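Long-range contacts in phosphatidylserine synthase (PDB 3HSI), which belongs to the phospholipase D superfamily of enzymes and carries two PLD-type sequence regions in one chain: residues L88-R96 against Y202-T212; V130-G139 against R216-L226. One frame throughout, in Å; residues are numbered along the deposited sequence. Where two conformers were deposited one is given.

Overall arrangement
Interactions 1 and 2 are neighbours in a PLD-type fold, their centres about 14 Å apart on the same side of the chain's centre, and their segments alternate along the chain. Strand 127-130 ties them together: it lies between strands 84-90 and 202-203, which lead into interaction 1, and its end opens the loop of interaction 2. H92 NE2 probably hydrogen-bonds N133 O (2.8 Å), R96 NE forms a salt bridge with E136 OE1 (2.6 Å), and T212 CG2 packs on T134 O at 3.4 Å. The end of segment 130-139 overlaps the phospholipase D active-site sequence motif; interaction 2 also borders the second subunit.

Interaction 1. Residues L88-R96 against Y202-T212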
loop_
_atom_site.group_PDB
_atom_site.type_symbol
_atom_site.label_atom_id
_atom_site.label_comp_id
_atom_site.label_asym_id
_atom_site.label_seq_id
_atom_site.Cartn_x
_atom_site.Cartn_y
_atom_site.Cartn_z
ATOM N N LEU C 88 -4.220 24.397 -5.017
ATOM C CA LEU C 88 -3.594 23.057 -5.100
ATOM C C LEU C 88 -4.668 21.969 -4.982
ATOM O O LEU C 88 -5.432 21.957 -4.024
ATOM C CB LEU C 88 -2.502 22.876 -4.030
ATOM C CG LEU C 88 -1.148 23.582 -4.188
ATOM C CD1 LEU C 88 -1.302 25.118 -4.221
ATOM C CD2 LEU C 88 -0.138 23.172 -3.092
ATOM N N ILE C 89 -4.750 21.093 -5.978
ATOM C CA ILE C 89 -5.687 19.974 -5.924
ATOM C C ILE C 89 -4.918 18.711 -6.237
ATOM O O ILE C 89 -3.783 18.766 -6.716
ATOM C CB ILE C 89 -6.942 20.131 -6.888
ATOM C CG1 ILE C 89 -6.550 20.389 -8.373
ATOM C CG2 ILE C 89 -7.939 21.138 -6.328
ATOM C CD1 ILE C 89 -6.346 21.867 -8.790
ATOM N N ASP C 90 -5.528 17.572 -5.971
ATOM C CA ASP C 90 -4.856 16.315 -6.213
ATOM C C ASP C 90 -4.602 16.195 -7.730
ATOM O O ASP C 90 -5.488 16.469 -8.545
ATOM C CB ASP C 90 -5.688 15.151 -5.685
ATOM C CG ASP C 90 -4.967 13.843 -5.823
ATOM O OD1 ASP C 90 -4.181 13.527 -4.898
ATOM O OD2 ASP C 90 -5.149 13.158 -6.877
ATOM N N TRP C 91 -3.380 15.818 -8.073
ATOM C CA TRP C 91 -2.940 15.636 -9.444
ATOM C C TRP C 91 -3.734 14.552 -10.210
ATOM O O TRP C 91 -4.211 14.835 -11.297
ATOM C CB TRP C 91 -1.467 15.315 -9.431
ATOM C CG TRP C 91 -0.905 14.736 -10.679
ATOM C CD1 TRP C 91 -0.711 13.389 -10.964
ATOM C CD2 TRP C 91 -0.400 15.460 -11.803
ATOM N NE1 TRP C 91 -0.130 13.254 -12.198
ATOM C CE2 TRP C 91 0.077 14.499 -12.736
ATOM C CE3 TRP C 91 -0.297 16.823 -12.112
ATOM C CZ2 TRP C 91 0.641 14.865 -13.976
ATOM C CZ3 TRP C 91 0.274 17.197 -13.352
ATOM C CH2 TRP C 91 0.732 16.208 -14.263
ATOM N N HIS C 92 -3.877 13.345 -9.646
ATOM C CA HIS C 92 -4.601 12.247 -10.324
ATOM C C HIS C 92 -6.113 12.543 -10.454
ATOM O O HIS C 92 -6.721 12.359 -11.506
ATOM C CB HIS C 92 -4.437 10.931 -9.564
ATOM C CG HIS C 92 -3.018 10.522 -9.343
ATOM N ND1 HIS C 92 -2.227 10.000 -10.350
ATOM C CD2 HIS C 92 -2.256 10.522 -8.224
ATOM C CE1 HIS C 92 -1.034 9.713 -9.864
ATOM N NE2 HIS C 92 -1.022 10.024 -8.578
ATOM N N ARG C 93 -6.709 13.033 -9.378
ATOM C CA ARG C 93 -8.137 13.300 -9.360
ATOM C C ARG C 93 -8.521 14.341 -10.405
ATOM O O ARG C 93 -9.569 14.217 -11.051
ATOM C CB ARG C 93 -8.613 13.665 -7.940
ATOM C CG ARG C 93 -10.091 13.990 -7.813
ATOM C CD ARG C 93 -10.999 12.817 -8.235
ATOM N NE ARG C 93 -12.401 13.212 -8.094
ATOM C CZ ARG C 93 -13.052 13.997 -8.956
ATOM N NH1 ARG C 93 -12.436 14.463 -10.055
ATOM N NH2 ARG C 93 -14.326 14.311 -8.729
ATOM N N ALA C 94 -7.653 15.322 -10.617
ATOM C CA ALA C 94 -7.934 16.393 -11.590
ATOM C C ALA C 94 -7.891 15.956 -13.067
ATOM O O ALA C 94 -8.347 16.688 -13.938
ATOM C CB ALA C 94 -6.992 17.594 -11.361
ATOM N N GLN C 95 -7.347 14.767 -13.335
ATOM C CA GLN C 95 -7.099 14.348 -14.699
ATOM C C GLN C 95 -7.820 13.060 -15.084
ATOM O O GLN C 95 -7.417 12.369 -15.996
ATOM C CB GLN C 95 -5.596 14.233 -14.952
ATOM C CG GLN C 95 -4.890 15.568 -14.786
ATOM C CD GLN C 95 -3.401 15.476 -14.975
ATOM O OE1 GLN C 95 -2.659 15.156 -14.040
ATOM N NE2 GLN C 95 -2.943 15.789 -16.180
ATOM N N ARG C 96 -8.896 12.753 -14.395
ATOM C CA ARG C 96 -9.735 11.643 -14.806
ATOM C C ARG C 96 -11.185 12.044 -14.637
ATOM O O ARG C 96 -11.475 12.996 -13.936
ATOM C CB ARG C 96 -9.420 10.396 -13.989
ATOM C CG ARG C 96 -9.884 10.462 -12.546
ATOM C CD ARG C 96 -9.563 9.161 -11.837
ATOM N NE ARG C 96 -9.693 9.252 -10.382
ATOM C CZ ARG C 96 -10.846 9.223 -9.718
ATOM N NH1 ARG C 96 -12.001 9.140 -10.363
ATOM N NH2 ARG C 96 -10.843 9.297 -8.398
ATOM N N TYR C 202 2.874 20.221 -10.739
ATOM C CA TYR C 202 2.749 20.858 -12.047
ATOM C C TYR C 202 1.457 21.622 -12.189
ATOM O O TYR C 202 0.440 21.202 -11.621
ATOM C CB TYR C 202 2.827 19.818 -13.159
ATOM C CG TYR C 202 4.211 19.242 -13.281
ATOM C CD1 TYR C 202 5.130 19.811 -14.152
ATOM C CD2 TYR C 202 4.619 18.159 -12.485
ATOM C CE1 TYR C 202 6.419 19.315 -14.243
ATOM C CE2 TYR C 202 5.905 17.664 -12.570
ATOM C CZ TYR C 202 6.792 18.239 -13.456
ATOM O OH TYR C 202 8.074 17.763 -13.583
ATOM N N PRO C 203 1.488 22.743 -12.942
ATOM C CA PRO C 203 0.271 23.497 -13.220
ATOM C C PRO C 203 -0.679 22.628 -14.034
ATOM O O PRO C 203 -0.246 21.931 -14.946
ATOM C CB PRO C 203 0.759 24.694 -14.066
ATOM C CG PRO C 203 2.084 24.287 -14.593
ATOM C CD PRO C 203 2.671 23.340 -13.598
ATOM N N LEU C 204 -1.947 22.622 -13.656
ATOM C CA LEU C 204 -2.951 21.876 -14.378
ATOM C C LEU C 204 -3.701 22.734 -15.390
ATOM O O LEU C 204 -4.463 22.199 -16.199
ATOM C CB LEU C 204 -3.942 21.256 -13.399
ATOM C CG LEU C 204 -3.380 20.115 -12.551
ATOM C CD1 LEU C 204 -4.302 19.875 -11.401
ATOM C CD2 LEU C 204 -3.117 18.828 -13.345
ATOM N N ASP C 205 -3.486 24.048 -15.351
ATOM C CA ASP C 205 -4.188 24.936 -16.247
ATOM C C ASP C 205 -3.364 25.287 -17.496
ATOM O O ASP C 205 -3.531 26.348 -18.052
ATOM C CB ASP C 205 -4.658 26.206 -15.511
ATOM C CG ASP C 205 -3.521 26.926 -14.772
ATOM O OD1 ASP C 205 -2.328 26.579 -14.971
ATOM O OD2 ASP C 205 -3.831 27.867 -14.005
ATOM N N VAL C 206 -2.465 24.398 -17.898
ATOM C CA VAL C 206 -1.785 24.515 -19.185
ATOM C C VAL C 206 -1.956 23.236 -19.975
ATOM O O VAL C 206 -2.163 22.167 -19.401
ATOM C CB VAL C 206 -0.234 24.797 -19.066
ATOM C CG1 VAL C 206 0.046 26.159 -18.451
ATOM C CG2 VAL C 206 0.493 23.685 -18.307
ATOM N N THR C 207 -1.783 23.347 -21.292
ATOM C CA THR C 207 -2.022 22.238 -22.216
ATOM C C THR C 207 -0.913 21.200 -22.137
ATOM O O THR C 207 -1.161 19.999 -22.258
ATOM C CB THR C 207 -2.183 22.732 -23.687
ATOM O OG1 THR C 207 -1.050 23.528 -24.054
ATOM C CG2 THR C 207 -3.423 23.585 -23.842
ATOM N N ASN C 208 0.298 21.698 -21.938
ATOM C CA ASN C 208 1.462 20.861 -21.832
ATOM C C ASN C 208 1.648 20.451 -20.377
ATOM O O ASN C 208 2.345 21.122 -19.606
ATOM C CB ASN C 208 2.700 21.578 -22.399
ATOM C CG ASN C 208 2.826 23.022 -21.920
ATOM O OD1 ASN C 208 1.846 23.769 -21.873
ATOM N ND2 ASN C 208 4.047 23.421 -21.573
ATOM N N ARG C 209 0.972 19.372 -19.995
ATOM C CA ARG C 209 1.202 18.768 -18.678
ATOM C C ARG C 209 1.983 17.498 -18.901
ATOM O O ARG C 209 1.660 16.741 -19.812
ATOM C CB ARG C 209 -0.101 18.372 -18.003
ATOM C CG ARG C 209 -1.058 19.478 -17.794
ATOM C CD ARG C 209 -2.211 18.958 -17.007
ATOM N NE ARG C 209 -3.224 18.298 -17.827
ATOM C CZ ARG C 209 -4.104 18.958 -18.579
ATOM N NH1 ARG C 209 -4.056 20.287 -18.641
ATOM N NH2 ARG C 209 -5.028 18.298 -19.273
ATOM N N PRO C 210 2.982 17.232 -18.053
ATOM C CA PRO C 210 3.638 15.930 -18.174
ATOM C C PRO C 210 2.676 14.769 -17.837
ATOM O O PRO C 210 1.648 14.975 -17.196
ATOM C CB PRO C 210 4.801 16.037 -17.183
ATOM C CG PRO C 210 4.328 17.041 -16.154
ATOM C CD PRO C 210 3.494 18.030 -16.920
ATOM N N ARG C 211 2.988 13.576 -18.319
ATOM C CA ARG C 211 2.291 12.361 -17.932
ATOM C C ARG C 211 2.911 11.877 -16.651
ATOM O O ARG C 211 4.088 12.124 -16.397
ATOM C CB ARG C 211 2.445 11.265 -18.986
ATOM C CG ARG C 211 1.608 11.462 -20.216
ATOM C CD ARG C 211 2.501 11.551 -21.441
ATOM N NE ARG C 211 1.739 11.348 -22.679
ATOM C CZ ARG C 211 1.361 12.314 -23.524
ATOM N NH1 ARG C 211 1.685 13.589 -23.296
ATOM N NH2 ARG C 211 0.662 11.995 -24.613
ATOM N N THR C 212 2.099 11.195 -15.848
ATOM C CA THR C 212 2.551 10.515 -14.647
ATOM C C THR C 212 3.808 9.662 -14.911
ATOM O O THR C 212 4.870 9.923 -14.325
ATOM C CB THR C 212 1.395 9.674 -14.047
ATOM O OG1 THR C 212 0.309 10.543 -13.688
ATOM C CG2 THR C 212 1.852 8.886 -12.825
#
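W91 and L204 interlock where strand 84-90 turns out of the mixed sheet of this PLD-type fold and meets the loop that follows edge strand 202-203. Between the two strands runs strand 127-130, parallel to the first and antiparallel to the second. The turn is set by an Asx motif: D90 OD2 accepts from R93 N on its anti lone pair, while D90 OD1 takes the backbone N of L141.

L204 is one bump. Its two methyls part into different hollows: CD1 presses on A94 CB at 3.5 Å and on I89 CG1 at 3.8 Å, whereas CD2 drops between the indole of W91, 3.7 Å from CE3, and the side chain of Q95. The end of the Q95 side chain comes over one face of the indole.

The indole is the larger bump, and the loop curls around its rim. With CG anti to the backbone N (chi1 164°), the ring is swung across to segment 202-212. There CZ3 reaches Y202 CB at 3.7 Å, and CH2 approaches P210 O to 3.3 Å, the oxygen lying near the ring plane. Behind this rim the loop packs on itself, P210 CG sitting over the centre of the Y202 ring. On the flank of the indole nearer its own backbone, W91 CD1 sits above the centre of the H92 imidazole, whose NE2 is engaged by N133 O. D205, bound to the backbone N of M126 and F127, fastens the loop to strand 127-130. The pyrrole edge supplies the polar bond: W91 NE1 donates to T212 OG1 over 3.1 Å, almost straight at 171°, the hydroxyl oxygen close to the ring plane.

Interaction 2. Residues V130-G139 against R216-L226; sequences VPINTREVFG and RGNIRAYRKDL
The loop between strands 127-130 and 141-142, which overlaps the phospholipase D active-site sequence motif, lies along helix 216-229, with I132, N133 and T134 meeting R223 and I219. R223 reaches over the loop as a straight arm, CG anti to the backbone N (chi1 175°) and the chain extended to NE. Its NH1 donates to I132 O at 2.9 Å and 168°, within the guanidinium plane but from above the plane of the carbonyl; L389 O takes NH1 as well. The amide of N133 lies nearly parallel to the guanidinium, the planes 17° apart, with ND2 over one face and offset toward the rim. Both groups are donors, so this is contact without a hydrogen bond between them; ND2 donates to F138 O, linking N133 to the end of the 3-10 segment 136-138.

Nearer the start of the helix, I219 CG2 presses on the N133 backbone, 3.3 Å from its C, and T134 CG2 settles between that methyl (3.9 Å) and R216 O (3.7 Å). Where the loop begins, Y222 turns its ring edge to P131 O, its hydroxyl bonded to L195 O. R388 of the second subunit makes a cation-pi contact with F138. Within the loop T134 N donates to N133 OD1 at 2.8 Å, in the carbonyl plane and on a lone pair.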
loop_
_atom_site.group_PDB
_atom_site.type_symbol
_atom_site.label_atom_id
_atom_site.label_comp_id
_atom_site.label_asym_id
_atom_site.label_seq_id
_atom_site.Cartn_x
_atom_site.Cartn_y
_atom_site.Cartn_z
ATOM N N VAL C 130 -1.034 18.320 -7.224
ATOM C CA VAL C 130 -0.076 17.754 -6.271
ATOM C C VAL C 130 -0.224 16.230 -6.284
ATOM O O VAL C 130 -1.271 15.719 -5.943
ATOM C CB VAL C 130 -0.365 18.267 -4.841
ATOM C CG1 VAL C 130 0.544 17.598 -3.827
ATOM C CG2 VAL C 130 -0.293 19.789 -4.769
ATOM N N PRO C 131 0.821 15.498 -6.664
ATOM C CA PRO C 131 0.729 14.026 -6.587
ATOM C C PRO C 131 1.348 13.450 -5.301
ATOM O O PRO C 131 2.572 13.534 -5.097
ATOM C CB PRO C 131 1.523 13.575 -7.797
ATOM C CG PRO C 131 2.552 14.750 -8.055
ATOM C CD PRO C 131 2.121 15.943 -7.220
ATOM N N ILE C 132 0.515 12.824 -4.472
ATOM C CA ILE C 132 0.938 12.312 -3.173
ATOM C C ILE C 132 1.523 10.896 -3.309
ATOM O O ILE C 132 2.162 10.372 -2.388
ATOM C CB ILE C 132 -0.224 12.380 -2.180
ATOM C CG1 ILE C 132 -0.543 13.862 -1.869
ATOM C CG2 ILE C 132 0.068 11.588 -0.902
ATOM C CD1 ILE C 132 0.699 14.673 -1.412
ATOM N N ASN C 133 1.312 10.283 -4.456
ATOM C CA ASN C 133 1.961 9.011 -4.760
ATOM C C ASN C 133 1.877 8.851 -6.255
ATOM O O ASN C 133 1.221 9.662 -6.916
ATOM C CB ASN C 133 1.302 7.825 -4.038
ATOM C CG ASN C 133 2.314 6.759 -3.647
ATOM O OD1 ASN C 133 3.278 6.506 -4.372
ATOM N ND2 ASN C 133 2.107 6.138 -2.505
ATOM N N THR C 134 2.510 7.804 -6.766
ATOM C CA THR C 134 2.649 7.570 -8.204
ATOM C C THR C 134 1.358 7.046 -8.833
ATOM O O THR C 134 1.189 7.100 -10.052
ATOM C CB THR C 134 3.800 6.579 -8.501
ATOM O OG1 THR C 134 3.507 5.325 -7.891
ATOM C CG2 THR C 134 5.137 7.080 -7.970
ATOM N N ARG C 135 0.469 6.539 -7.981
ATOM C CA ARG C 135 -0.872 6.085 -8.341
ATOM C C ARG C 135 -1.864 6.580 -7.307
ATOM O O ARG C 135 -1.621 6.470 -6.094
ATOM C CB ARG C 135 -0.929 4.563 -8.415
ATOM C CG ARG C 135 -0.769 4.055 -9.846
ATOM C CD ARG C 135 0.306 3.018 -9.942
ATOM N NE ARG C 135 0.708 2.767 -11.330
ATOM C CZ ARG C 135 1.968 2.543 -11.729
ATOM N NH1 ARG C 135 2.972 2.549 -10.841
ATOM N NH2 ARG C 135 2.232 2.321 -13.023
ATOM N N GLU C 136 -2.988 7.096 -7.795
ATOM C CA GLU C 136 -4.058 7.610 -6.945
ATOM C C GLU C 136 -4.395 6.691 -5.757
ATOM O O GLU C 136 -4.555 7.170 -4.640
ATOM C CB GLU C 136 -5.315 7.910 -7.789
ATOM C CG GLU C 136 -6.402 8.623 -7.003
ATOM C CD GLU C 136 -7.525 9.228 -7.858
ATOM O OE1 GLU C 136 -7.460 9.160 -9.104
ATOM O OE2 GLU C 136 -8.487 9.777 -7.266
ATOM N N VAL C 137 -4.460 5.384 -5.992
ATOM C CA VAL C 137 -4.900 4.456 -4.962
ATOM C C VAL C 137 -3.966 4.440 -3.757
ATOM O O VAL C 137 -4.406 4.192 -2.655
ATOM C CB VAL C 137 -5.142 2.999 -5.529
ATOM C CG1 VAL C 137 -3.860 2.366 -5.969
ATOM C CG2 VAL C 137 -5.819 2.129 -4.481
ATOM N N PHE C 138 -2.684 4.725 -3.973
ATOM C CA PHE C 138 -1.701 4.712 -2.902
ATOM C C PHE C 138 -1.450 6.080 -2.276
ATOM O O PHE C 138 -0.505 6.224 -1.514
ATOM C CB PHE C 138 -0.373 4.191 -3.412
ATOM C CG PHE C 138 -0.304 2.687 -3.574
ATOM C CD1 PHE C 138 -0.443 2.106 -4.830
ATOM C CD2 PHE C 138 -0.003 1.862 -2.481
ATOM C CE1 PHE C 138 -0.317 0.704 -5.007
ATOM C CE2 PHE C 138 0.127 0.452 -2.641
ATOM C CZ PHE C 138 -0.039 -0.120 -3.907
ATOM N N GLY C 139 -2.258 7.081 -2.614
ATOM C CA GLY C 139 -2.308 8.324 -1.810
ATOM C C GLY C 139 -2.765 9.556 -2.568
ATOM O O GLY C 139 -2.335 9.778 -3.688
ATOM N N ARG C 216 7.369 9.681 -12.506
ATOM C CA ARG C 216 7.282 8.743 -11.381
ATOM C C ARG C 216 8.377 8.956 -10.319
ATOM O O ARG C 216 8.079 9.088 -9.126
ATOM C CB ARG C 216 7.273 7.294 -11.872
ATOM C CG ARG C 216 5.919 6.846 -12.444
ATOM C CD ARG C 216 5.894 5.354 -12.843
ATOM N NE ARG C 216 6.756 5.078 -14.001
ATOM C CZ ARG C 216 8.000 4.590 -13.925
ATOM N NH1 ARG C 216 8.541 4.300 -12.743
ATOM N NH2 ARG C 216 8.709 4.391 -15.028
ATOM N N GLY C 217 9.633 9.026 -10.757
ATOM C CA GLY C 217 10.782 9.163 -9.851
ATOM C C GLY C 217 10.694 10.422 -9.005
ATOM O O GLY C 217 11.031 10.426 -7.819
ATOM N N ASN C 218 10.225 11.496 -9.626
ATOM C CA ASN C 218 10.078 12.756 -8.944
ATOM C C ASN C 218 8.997 12.676 -7.896
ATOM O O ASN C 218 9.184 13.192 -6.789
ATOM C CB ASN C 218 9.768 13.851 -9.952
ATOM C CG ASN C 218 10.869 14.014 -10.945
ATOM O OD1 ASN C 218 11.959 14.508 -10.610
ATOM N ND2 ASN C 218 10.622 13.573 -12.178
ATOM N N ILE C 219 7.874 12.031 -8.251
ATOM C CA ILE C 219 6.769 11.838 -7.321
ATOM C C ILE C 219 7.284 11.128 -6.068
ATOM O O ILE C 219 7.055 11.601 -4.953
ATOM C CB ILE C 219 5.580 10.992 -7.917
ATOM C CG1 ILE C 219 4.951 11.578 -9.210
ATOM C CG2 ILE C 219 4.547 10.719 -6.838
ATOM C CD1 ILE C 219 4.778 13.045 -9.207
ATOM N N ARG C 220 7.952 9.986 -6.270
ATOM C CA ARG C 220 8.543 9.202 -5.203
ATOM C C ARG C 220 9.405 10.037 -4.267
ATOM O O ARG C 220 9.164 10.049 -3.077
ATOM C CB ARG C 220 9.401 8.051 -5.768
ATOM C CG ARG C 220 8.807 6.691 -5.602
ATOM C CD ARG C 220 9.845 5.566 -5.916
ATOM N NE ARG C 220 10.257 5.589 -7.321
ATOM C CZ ARG C 220 9.488 5.192 -8.338
ATOM N NH1 ARG C 220 9.943 5.281 -9.579
ATOM N NH2 ARG C 220 8.269 4.700 -8.113
ATOM N N ALA C 221 10.435 10.695 -4.792
ATOM C CA ALA C 221 11.269 11.590 -3.980
ATOM C C ALA C 221 10.460 12.697 -3.267
ATOM O O ALA C 221 10.752 13.088 -2.138
ATOM C CB ALA C 221 12.374 12.221 -4.843
ATOM N N TYR C 222 9.445 13.209 -3.924
ATOM C CA TYR C 222 8.633 14.253 -3.287
ATOM C C TYR C 222 7.851 13.715 -2.096
ATOM O O TYR C 222 7.762 14.378 -1.082
ATOM C CB TYR C 222 7.657 14.802 -4.288
ATOM C CG TYR C 222 6.585 15.701 -3.762
ATOM C CD1 TYR C 222 6.878 16.976 -3.309
ATOM C CD2 TYR C 222 5.237 15.301 -3.810
ATOM C CE1 TYR C 222 5.846 17.839 -2.873
ATOM C CE2 TYR C 222 4.218 16.142 -3.403
ATOM C CZ TYR C 222 4.522 17.416 -2.945
ATOM O OH TYR C 222 3.501 18.253 -2.539
ATOM N N ARG C 223 7.271 12.524 -2.248
ATOM C CA ARG C 223 6.428 11.941 -1.199
ATOM C C ARG C 223 7.325 11.693 -0.006
ATOM O O ARG C 223 7.013 12.092 1.112
ATOM C CB ARG C 223 5.792 10.609 -1.660
ATOM C CG ARG C 223 5.001 9.874 -0.591
ATOM C CD ARG C 223 4.444 8.514 -1.113
ATOM N NE ARG C 223 3.868 7.734 -0.011
ATOM C CZ ARG C 223 2.617 7.827 0.427
ATOM N NH1 ARG C 223 1.750 8.658 -0.125
ATOM N NH2 ARG C 223 2.246 7.106 1.462
ATOM N N LYS C 224 8.451 11.037 -0.266
ATOM C CA LYS C 224 9.397 10.699 0.780
ATOM C C LYS C 224 9.873 11.935 1.549
ATOM O O LYS C 224 9.935 11.929 2.772
ATOM C CB LYS C 224 10.569 9.941 0.186
ATOM C CG LYS C 224 11.291 9.089 1.200
ATOM C CD LYS C 224 12.099 8.060 0.461
ATOM C CE LYS C 224 13.367 7.734 1.182
ATOM N NZ LYS C 224 14.333 8.809 0.912
ATOM N N ASP C 225 10.174 12.998 0.824
ATOM C CA ASP C 225 10.624 14.228 1.455
ATOM C C ASP C 225 9.513 14.874 2.283
ATOM O O ASP C 225 9.740 15.278 3.411
ATOM C CB ASP C 225 11.178 15.210 0.400
ATOM C CG ASP C 225 11.872 16.421 1.024
ATOM O OD1 ASP C 225 12.641 16.267 1.992
ATOM O OD2 ASP C 225 11.674 17.545 0.542
ATOM N N LEU C 226 8.312 14.950 1.728
ATOM C CA LEU C 226 7.191 15.575 2.427
ATOM C C LEU C 226 6.784 14.781 3.684
ATOM O O LEU C 226 6.531 15.359 4.748
ATOM C CB LEU C 226 6.024 15.716 1.468
ATOM C CG LEU C 226 4.789 16.479 1.957
ATOM C CD1 LEU C 226 5.107 17.931 2.265
ATOM C CD2 LEU C 226 3.735 16.367 0.902
#